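Local coordinates for AztD protein (Citrobacter koseri, PDB 6CMK) that acts as a periplasmic zinc chaperone that binds zinc ions and hands one of them directly to the solute-binding protein AztC, at residues E31-R37 and V398-V404; C229-L235 and R246-Y250; P255-T261 and G273-R279. All blocks are in the same frame, centred on the assembly; numbering follows the deposited sequence.

Contact 1 of 3, residues E31-R37 and V398-V404; sequences EDVTAWR and VGGSGKV
Trp-36 lies flat over the backbone of Gly-399 and Gly-400. Its CG is anti to its own carbonyl carbon (chi1 -66°), which swings the indole across to the partner strand. Gly-399 C sits over the centre of the ring system, 3.4 Å above its plane. Gly-400 N comes in nearer the rim, 3.3 Å from Trp-36 CE2. Gly-399 CA makes a CH-pi contact with the six-membered ring, 4.0 Å from its centroid. Gly-399 has no side chain on this face, where a CB would run into Trp-36 CA and Ala-35 O.

Farther along the same face, Thr-34 meets Ser-401. Thr-34 OG1 packs against Ser-401 CB at 3.4 Å. Ser-401 OG donates to a water 2.7 Å away. That water in turn donates to Asp-32 OD1 at 2.6 Å, so it bridges the two strands. Trp-348 of the second copy in the assembly also bonds to Asp-32 OD2, through its NE1, and to Ser-401 OG, through its backbone N.

On the other face, Val-33 CG2 and Val-404 CG2 touch at 3.7 Å, their side chains crossing at a slant. Strand 105-109 covers them through Ile-109 and Ile-107.

Lys-403 bonds through its backbone to the same strand. Its side chain is on the Asp-32 face, near the zinc ligands Asp-106 and His-405.

Backbone bonds run in pairs all along the two antiparallel strands. The bond from Val-33 N to Gly-402 O is nearly straight (2.9 Å, 177° at the hydrogen). The C-terminal strand 392-403 thus adds to strands 32-42, 47-52 and 58-63 in one four-stranded sheet. This sharing of one blade by the two chain ends is the "velcro" closure typical of beta propellers.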
# COMPACT_ATOMS: atom_id res chain seq x y z
N GLU B 31 15.52 13.03 7.85
CA GLU B 31 16.34 11.90 7.44
C GLU B 31 15.49 10.73 6.95
O GLU B 31 14.26 10.77 7.01
CB GLU B 31 17.23 11.43 8.60
CG GLU B 31 16.47 10.69 9.68
CD GLU B 31 17.36 10.26 10.83
OE1 GLU B 31 18.58 10.08 10.61
OE2 GLU B 31 16.85 10.09 11.95
N ASP B 32 16.16 9.68 6.48
CA ASP B 32 15.52 8.50 5.90
C ASP B 32 15.87 7.30 6.76
O ASP B 32 17.05 6.97 6.92
CB ASP B 32 16.01 8.31 4.46
CG ASP B 32 15.03 7.55 3.61
OD1 ASP B 32 14.88 6.33 3.82
OD2 ASP B 32 14.42 8.18 2.72
N VAL B 33 14.86 6.65 7.34
CA VAL B 33 15.08 5.64 8.36
C VAL B 33 14.49 4.32 7.92
O VAL B 33 13.32 4.26 7.51
CB VAL B 33 14.49 6.06 9.72
CG1 VAL B 33 14.72 4.96 10.75
CG2 VAL B 33 15.13 7.36 10.17
N THR B 34 15.29 3.27 8.02
CA THR B 34 14.88 1.89 7.78
C THR B 34 14.76 1.19 9.12
O THR B 34 15.67 1.29 9.96
CB THR B 34 15.90 1.16 6.90
OG1 THR B 34 15.97 1.78 5.61
CG2 THR B 34 15.51 -0.31 6.73
N ALA B 35 13.66 0.49 9.34
CA ALA B 35 13.49 -0.20 10.62
C ALA B 35 12.67 -1.45 10.41
O ALA B 35 11.59 -1.39 9.81
CB ALA B 35 12.83 0.71 11.66
N TRP B 36 13.19 -2.57 10.89
CA TRP B 36 12.48 -3.85 10.86
C TRP B 36 12.69 -4.56 12.19
O TRP B 36 13.78 -4.49 12.78
CB TRP B 36 12.97 -4.75 9.74
CG TRP B 36 12.70 -4.27 8.33
CD1 TRP B 36 13.35 -3.27 7.67
CD2 TRP B 36 11.74 -4.80 7.41
NE1 TRP B 36 12.85 -3.14 6.39
CE2 TRP B 36 11.86 -4.06 6.21
CE3 TRP B 36 10.79 -5.82 7.48
CZ2 TRP B 36 11.07 -4.32 5.11
CZ3 TRP B 36 10.01 -6.07 6.38
CH2 TRP B 36 10.15 -5.32 5.21
N ARG B 37 11.66 -5.26 12.65
CA ARG B 37 11.69 -5.93 13.94
C ARG B 37 11.16 -7.35 13.82
O ARG B 37 10.20 -7.60 13.08
CB ARG B 37 10.88 -5.14 14.96
CG ARG B 37 11.58 -3.87 15.34
CD ARG B 37 10.72 -2.94 16.16
NE ARG B 37 11.46 -1.71 16.43
CZ ARG B 37 11.02 -0.73 17.20
NH1 ARG B 37 9.84 -0.82 17.79
NH2 ARG B 37 11.77 0.35 17.39
N VAL B 398 8.00 -7.25 10.96
CA VAL B 398 7.37 -6.07 10.39
C VAL B 398 8.45 -5.04 10.08
O VAL B 398 9.57 -5.11 10.58
CB VAL B 398 6.31 -5.43 11.32
CG1 VAL B 398 5.22 -6.44 11.68
CG2 VAL B 398 6.94 -4.84 12.58
N GLY B 399 8.10 -4.06 9.25
CA GLY B 399 9.00 -2.95 9.04
C GLY B 399 9.00 -2.49 7.60
O GLY B 399 8.19 -2.91 6.78
N GLY B 400 9.96 -1.61 7.31
CA GLY B 400 10.09 -0.92 6.03
C GLY B 400 10.97 0.31 6.21
O GLY B 400 11.83 0.34 7.08
N SER B 401 10.73 1.33 5.40
CA SER B 401 11.49 2.56 5.58
C SER B 401 10.61 3.76 5.24
O SER B 401 9.60 3.64 4.56
CB SER B 401 12.77 2.57 4.73
OG SER B 401 12.49 2.83 3.37
N GLY B 402 11.01 4.92 5.76
CA GLY B 402 10.25 6.12 5.50
C GLY B 402 11.05 7.34 5.89
O GLY B 402 12.16 7.25 6.41
N LYS B 403 10.45 8.50 5.64
CA LYS B 403 11.06 9.75 6.06
C LYS B 403 10.73 10.05 7.51
O LYS B 403 9.69 9.66 8.04
CB LYS B 403 10.60 10.91 5.18
CG LYS B 403 11.06 10.78 3.75
CD LYS B 403 10.78 12.04 2.95
CE LYS B 403 11.82 12.21 1.85
NZ LYS B 403 11.56 13.40 1.00
N VAL B 404 11.64 10.77 8.15
CA VAL B 404 11.43 11.38 9.45
C VAL B 404 11.74 12.86 9.28
O VAL B 404 12.85 13.22 8.89
CB VAL B 404 12.31 10.74 10.53
CG1 VAL B 404 12.10 11.42 11.88
CG2 VAL B 404 12.00 9.26 10.63
O HOH W 1 14.62 4.19 2.38

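Contact 2 of 3, residues C229-L235 and R246-Y250; sequences CETGLLL and RHLPY
In the beta hairpin formed by strands 232-237 and 244-249, Leu-233 pairs with Leu-248 and Leu-235 with Arg-246. Both are antiparallel hydrogen-bonded pairs. The bond from Leu-248 N to Leu-233 O is short and almost straight (2.7 Å, 178° at the hydrogen).

Where the paired strands end, Tyr-250 folds back over the turn at 229-232, its ring brought beneath Gly-232. Gly-232 CA stands over one ring face in a CH-pi contact, 3.6 Å from the centroid. The Tyr-250 hydroxyl donates to Cys-229 O at 2.6 Å, with the carbonyl pointing almost straight at it. The same hydroxyl accepts a hydrogen bond from Thr-259 N, so it is gripped from two parts of the chain. Tyr-250 N also donates to Thr-231 O. Cys-229 itself is tied to Cys-212 by a disulfide.

The hairpin supplies the last two strands of one four-stranded propeller blade, with strand 244-249 at its edge. On one side of it, His-247 has CG anti to its backbone N (chi1 -179°), and the imidazole reaches along toward the turn. Thr-231 OG1 and His-247 NE2 share a hydrogen bond of 2.9 Å, the two side chains crossing at about a right angle. Leu-234 CD2 lies at the edge of the imidazole, in its plane, 3.8 Å from His-247 CD2.

The other side carries Leu-235, Arg-246 and Leu-248. Leu-235 CD1 sits over one face of the Arg-246 guanidinium, off centre and 3.3 Å from NH2. The same methyl meets Leu-248 CD2 at 4.0 Å. Strand 279-283 of the next blade backs this side, with Val-283 against Leu-248.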
# COMPACT_ATOMS: atom_id res chain seq x y z
N CYS B 229 -10.30 -26.92 1.58
CA CYS B 229 -11.02 -28.08 2.07
C CYS B 229 -10.70 -29.27 1.16
O CYS B 229 -9.77 -29.23 0.36
CB CYS B 229 -12.52 -27.77 2.14
SG CYS B 229 -13.35 -27.89 0.57
N GLU B 230 -11.49 -30.34 1.30
CA GLU B 230 -11.20 -31.58 0.57
C GLU B 230 -11.49 -31.47 -0.92
O GLU B 230 -10.90 -32.23 -1.70
CB GLU B 230 -11.99 -32.73 1.19
CG GLU B 230 -11.64 -32.97 2.65
CD GLU B 230 -12.56 -33.97 3.35
OE1 GLU B 230 -13.59 -34.37 2.76
OE2 GLU B 230 -12.25 -34.35 4.49
N THR B 231 -12.36 -30.56 -1.36
CA THR B 231 -12.72 -30.46 -2.77
C THR B 231 -12.03 -29.33 -3.52
O THR B 231 -12.04 -29.34 -4.75
CB THR B 231 -14.24 -30.28 -2.92
OG1 THR B 231 -14.65 -29.08 -2.25
CG2 THR B 231 -14.99 -31.47 -2.35
N GLY B 232 -11.43 -28.38 -2.83
CA GLY B 232 -10.89 -27.21 -3.50
C GLY B 232 -10.69 -26.07 -2.52
O GLY B 232 -10.51 -26.30 -1.32
N LEU B 233 -10.71 -24.86 -3.05
CA LEU B 233 -10.62 -23.65 -2.25
C LEU B 233 -11.90 -22.85 -2.39
O LEU B 233 -12.48 -22.76 -3.48
CB LEU B 233 -9.44 -22.76 -2.68
CG LEU B 233 -8.07 -23.41 -2.88
CD1 LEU B 233 -7.01 -22.36 -3.20
CD2 LEU B 233 -7.65 -24.23 -1.68
N LEU B 234 -12.35 -22.27 -1.28
CA LEU B 234 -13.34 -21.21 -1.32
C LEU B 234 -12.58 -19.91 -1.46
O LEU B 234 -11.59 -19.68 -0.74
CB LEU B 234 -14.19 -21.19 -0.05
CG LEU B 234 -15.03 -22.43 0.26
CD1 LEU B 234 -15.79 -22.19 1.54
CD2 LEU B 234 -15.98 -22.77 -0.87
N LEU B 235 -13.00 -19.07 -2.40
CA LEU B 235 -12.35 -17.80 -2.67
C LEU B 235 -13.35 -16.70 -2.37
O LEU B 235 -14.48 -16.75 -2.86
CB LEU B 235 -11.87 -17.71 -4.12
CG LEU B 235 -10.80 -18.74 -4.49
CD1 LEU B 235 -10.43 -18.64 -5.95
CD2 LEU B 235 -9.56 -18.58 -3.62
N ARG B 246 -16.87 -18.02 -3.89
CA ARG B 246 -16.90 -18.96 -5.00
C ARG B 246 -16.00 -20.14 -4.68
O ARG B 246 -15.08 -20.05 -3.87
CB ARG B 246 -16.48 -18.29 -6.32
CG ARG B 246 -15.02 -17.88 -6.42
CD ARG B 246 -14.72 -17.45 -7.85
NE ARG B 246 -13.31 -17.08 -8.07
CZ ARG B 246 -12.44 -17.76 -8.81
NH1 ARG B 246 -12.80 -18.87 -9.45
NH2 ARG B 246 -11.20 -17.32 -8.93
N HIS B 247 -16.29 -21.27 -5.31
CA HIS B 247 -15.54 -22.50 -5.08
C HIS B 247 -14.65 -22.76 -6.29
O HIS B 247 -15.13 -22.76 -7.43
CB HIS B 247 -16.46 -23.69 -4.84
CG HIS B 247 -15.73 -24.98 -4.59
ND1 HIS B 247 -15.60 -25.96 -5.54
CD2 HIS B 247 -15.09 -25.43 -3.49
CE1 HIS B 247 -14.92 -26.97 -5.04
NE2 HIS B 247 -14.59 -26.68 -3.79
N LEU B 248 -13.36 -22.98 -6.03
CA LEU B 248 -12.41 -23.37 -7.05
C LEU B 248 -11.97 -24.81 -6.79
O LEU B 248 -11.18 -25.04 -5.86
CB LEU B 248 -11.21 -22.43 -7.06
CG LEU B 248 -10.07 -22.78 -8.01
CD1 LEU B 248 -10.55 -22.78 -9.45
CD2 LEU B 248 -8.91 -21.81 -7.81
N PRO B 249 -12.45 -25.79 -7.53
CA PRO B 249 -12.04 -27.17 -7.26
C PRO B 249 -10.59 -27.40 -7.64
O PRO B 249 -10.06 -26.76 -8.55
CB PRO B 249 -12.98 -28.02 -8.11
CG PRO B 249 -13.48 -27.11 -9.17
CD PRO B 249 -13.44 -25.71 -8.62
N TYR B 250 -9.94 -28.33 -6.93
CA TYR B 250 -8.59 -28.73 -7.30
C TYR B 250 -8.57 -29.17 -8.76
O TYR B 250 -9.44 -29.92 -9.21
CB TYR B 250 -8.09 -29.87 -6.41
CG TYR B 250 -7.97 -29.49 -4.96
CD1 TYR B 250 -7.08 -28.51 -4.55
CD2 TYR B 250 -8.76 -30.09 -4.00
CE1 TYR B 250 -6.97 -28.14 -3.23
CE2 TYR B 250 -8.66 -29.73 -2.67
CZ TYR B 250 -7.77 -28.76 -2.28
OH TYR B 250 -7.66 -28.39 -0.96

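Contact 3 of 3, residues P255-T261 and G273-R279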
# COMPACT_ATOMS: atom_id res chain seq x y z
N PRO B 255 -2.50 -34.87 -8.71
CA PRO B 255 -2.67 -36.19 -8.11
C PRO B 255 -3.60 -36.11 -6.91
O PRO B 255 -4.07 -35.02 -6.58
CB PRO B 255 -1.24 -36.57 -7.70
CG PRO B 255 -0.58 -35.25 -7.43
CD PRO B 255 -1.20 -34.27 -8.38
N GLU B 256 -3.89 -37.23 -6.26
CA GLU B 256 -4.79 -37.19 -5.12
C GLU B 256 -4.16 -36.42 -3.97
O GLU B 256 -2.96 -36.51 -3.72
CB GLU B 256 -5.19 -38.60 -4.67
CG GLU B 256 -4.08 -39.64 -4.60
CD GLU B 256 -4.63 -41.04 -4.39
OE1 GLU B 256 -4.12 -41.77 -3.52
OE2 GLU B 256 -5.60 -41.41 -5.10
N GLY B 257 -4.99 -35.64 -3.29
CA GLY B 257 -4.53 -34.87 -2.15
C GLY B 257 -5.49 -33.73 -1.90
O GLY B 257 -6.47 -33.53 -2.61
N SER B 258 -5.19 -32.98 -0.84
CA SER B 258 -5.92 -31.75 -0.56
C SER B 258 -5.07 -30.89 0.36
O SER B 258 -4.07 -31.34 0.91
CB SER B 258 -7.29 -32.03 0.07
OG SER B 258 -7.16 -32.51 1.40
N THR B 259 -5.50 -29.64 0.50
CA THR B 259 -4.77 -28.63 1.25
C THR B 259 -5.42 -28.41 2.61
O THR B 259 -6.65 -28.28 2.70
CB THR B 259 -4.75 -27.31 0.46
OG1 THR B 259 -4.07 -27.52 -0.78
CG2 THR B 259 -4.06 -26.23 1.26
N SER B 260 -4.59 -28.34 3.65
CA SER B 260 -5.05 -28.00 4.98
C SER B 260 -4.34 -26.79 5.58
O SER B 260 -4.69 -26.38 6.69
CB SER B 260 -4.88 -29.20 5.93
OG SER B 260 -3.54 -29.63 6.00
N THR B 261 -3.37 -26.20 4.88
CA THR B 261 -2.66 -25.02 5.37
C THR B 261 -2.32 -24.15 4.17
O THR B 261 -1.87 -24.68 3.16
CB THR B 261 -1.37 -25.40 6.12
OG1 THR B 261 -1.63 -26.49 7.01
CG2 THR B 261 -0.83 -24.21 6.91
N GLY B 273 -0.43 -23.87 -0.95
CA GLY B 273 -0.96 -24.79 0.03
C GLY B 273 -0.08 -26.01 0.15
O GLY B 273 0.67 -26.34 -0.77
N ASN B 274 -0.16 -26.69 1.29
CA ASN B 274 0.35 -28.04 1.30
C ASN B 274 -0.57 -28.93 0.46
O ASN B 274 -1.65 -28.52 0.03
CB ASN B 274 0.50 -28.56 2.74
CG ASN B 274 -0.83 -28.75 3.46
OD1 ASN B 274 -1.82 -28.07 3.19
ND2 ASN B 274 -0.84 -29.68 4.41
N TYR B 275 -0.11 -30.14 0.18
CA TYR B 275 -0.87 -31.05 -0.67
C TYR B 275 -0.37 -32.45 -0.38
O TYR B 275 0.14 -33.14 -1.26
CB TYR B 275 -0.71 -30.68 -2.15
CG TYR B 275 -1.84 -31.20 -3.02
CD1 TYR B 275 -3.11 -30.64 -2.94
CD2 TYR B 275 -1.64 -32.23 -3.93
CE1 TYR B 275 -4.15 -31.11 -3.72
CE2 TYR B 275 -2.67 -32.71 -4.72
CZ TYR B 275 -3.93 -32.14 -4.61
OH TYR B 275 -4.97 -32.60 -5.39
N GLY B 276 -0.54 -32.87 0.86
CA GLY B 276 0.18 -33.99 1.39
C GLY B 276 1.45 -33.49 2.05
O GLY B 276 1.83 -32.32 1.93
N PRO B 277 2.15 -34.38 2.75
CA PRO B 277 3.24 -33.93 3.62
C PRO B 277 4.51 -33.50 2.88
O PRO B 277 5.31 -32.76 3.47
CB PRO B 277 3.50 -35.15 4.52
CG PRO B 277 2.89 -36.31 3.80
CD PRO B 277 1.77 -35.78 2.97
N ASP B 278 4.70 -33.89 1.61
CA ASP B 278 5.92 -33.53 0.89
C ASP B 278 5.62 -32.86 -0.45
O ASP B 278 6.47 -32.82 -1.33
CB ASP B 278 6.83 -34.75 0.68
CG ASP B 278 6.18 -35.82 -0.19
OD1 ASP B 278 5.01 -35.67 -0.59
OD2 ASP B 278 6.86 -36.83 -0.47
N ARG B 279 4.43 -32.30 -0.60
CA ARG B 279 4.06 -31.59 -1.82
C ARG B 279 3.43 -30.26 -1.44
O ARG B 279 2.87 -30.12 -0.36
CB ARG B 279 3.06 -32.40 -2.66
CG ARG B 279 3.65 -33.64 -3.28
CD ARG B 279 2.55 -34.61 -3.68
NE ARG B 279 3.04 -35.61 -4.63
CZ ARG B 279 2.32 -36.64 -5.07
NH1 ARG B 279 2.85 -37.48 -5.93
NH2 ARG B 279 1.08 -36.82 -4.64
O HOH W 2 -0.51 -35.53 -2.81
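Thr-259 and Tyr-275 are the backbone neighbours here, with their CA atoms 5.0 Å apart. Segment 255-261 is an irregular loop. Segment 273-279 leaves strand 271-274 and enters a type I turn from Gly-276 to Arg-279. One backbone bond joins the segments, from Asn-274 N to Thr-261 O.

The Asn-274 amide is held at both its oxygen and its nitrogen. Its OD1 accepts from Ser-260 N at 2.8 Å, in the carbonyl plane and on a lone pair. Thr-261 N also donates to Asn-274 OD1, but from above that plane (3.0 Å). Asn-274 ND2 donates to Ser-260 OG at 3.1 Å, close to the amide plane. Next to it, Thr-259 OG1 donates to the backbone O of Asn-274 at 2.7 Å.

With chi1 at -158° the Tyr-275 ring swings back along the loop. Gly-257 CA lies over one face, and the hydroxyl donates to Pro-255 O at 2.8 Å. Pro-255 CG packs over a face of the Arg-279 guanidinium. A water links Arg-279 NH2 to the carbonyls of Glu-256 and Tyr-275, while Arg-279 NE bonds to Gln-295.

Three bonds fix the rotation of the Asn-274 amide and shape the loop at Ser-260. Ser-260 O accepts from ND1 of the zinc ligand His-216. This carbonyl is a second-shell partner that probably orients the imidazole. Asn-274, by holding the Ser-260 backbone, may steady it from one layer farther out.

Contacts 2 and 3 are neighbours in the fold, with centres about 13 Å apart. They meet within the linker 250-261, between strands 244-249 and 262-264. Both lie toward zinc site 1. The side chain of Thr-261 in contact 3 is about 7 Å from a bound zinc. That of Cys-229 in contact 2 is about 13 Å from a bound zinc and about 7 Å from the side chain of the ligand His-216. Contact 1 is on the opposite side of the chain's centre, its centre about 39 Å from that of contact 2. Its Lys-403 side chain is about 5 Å from a bound zinc, beside site 2, whose zinc is passed to AztC.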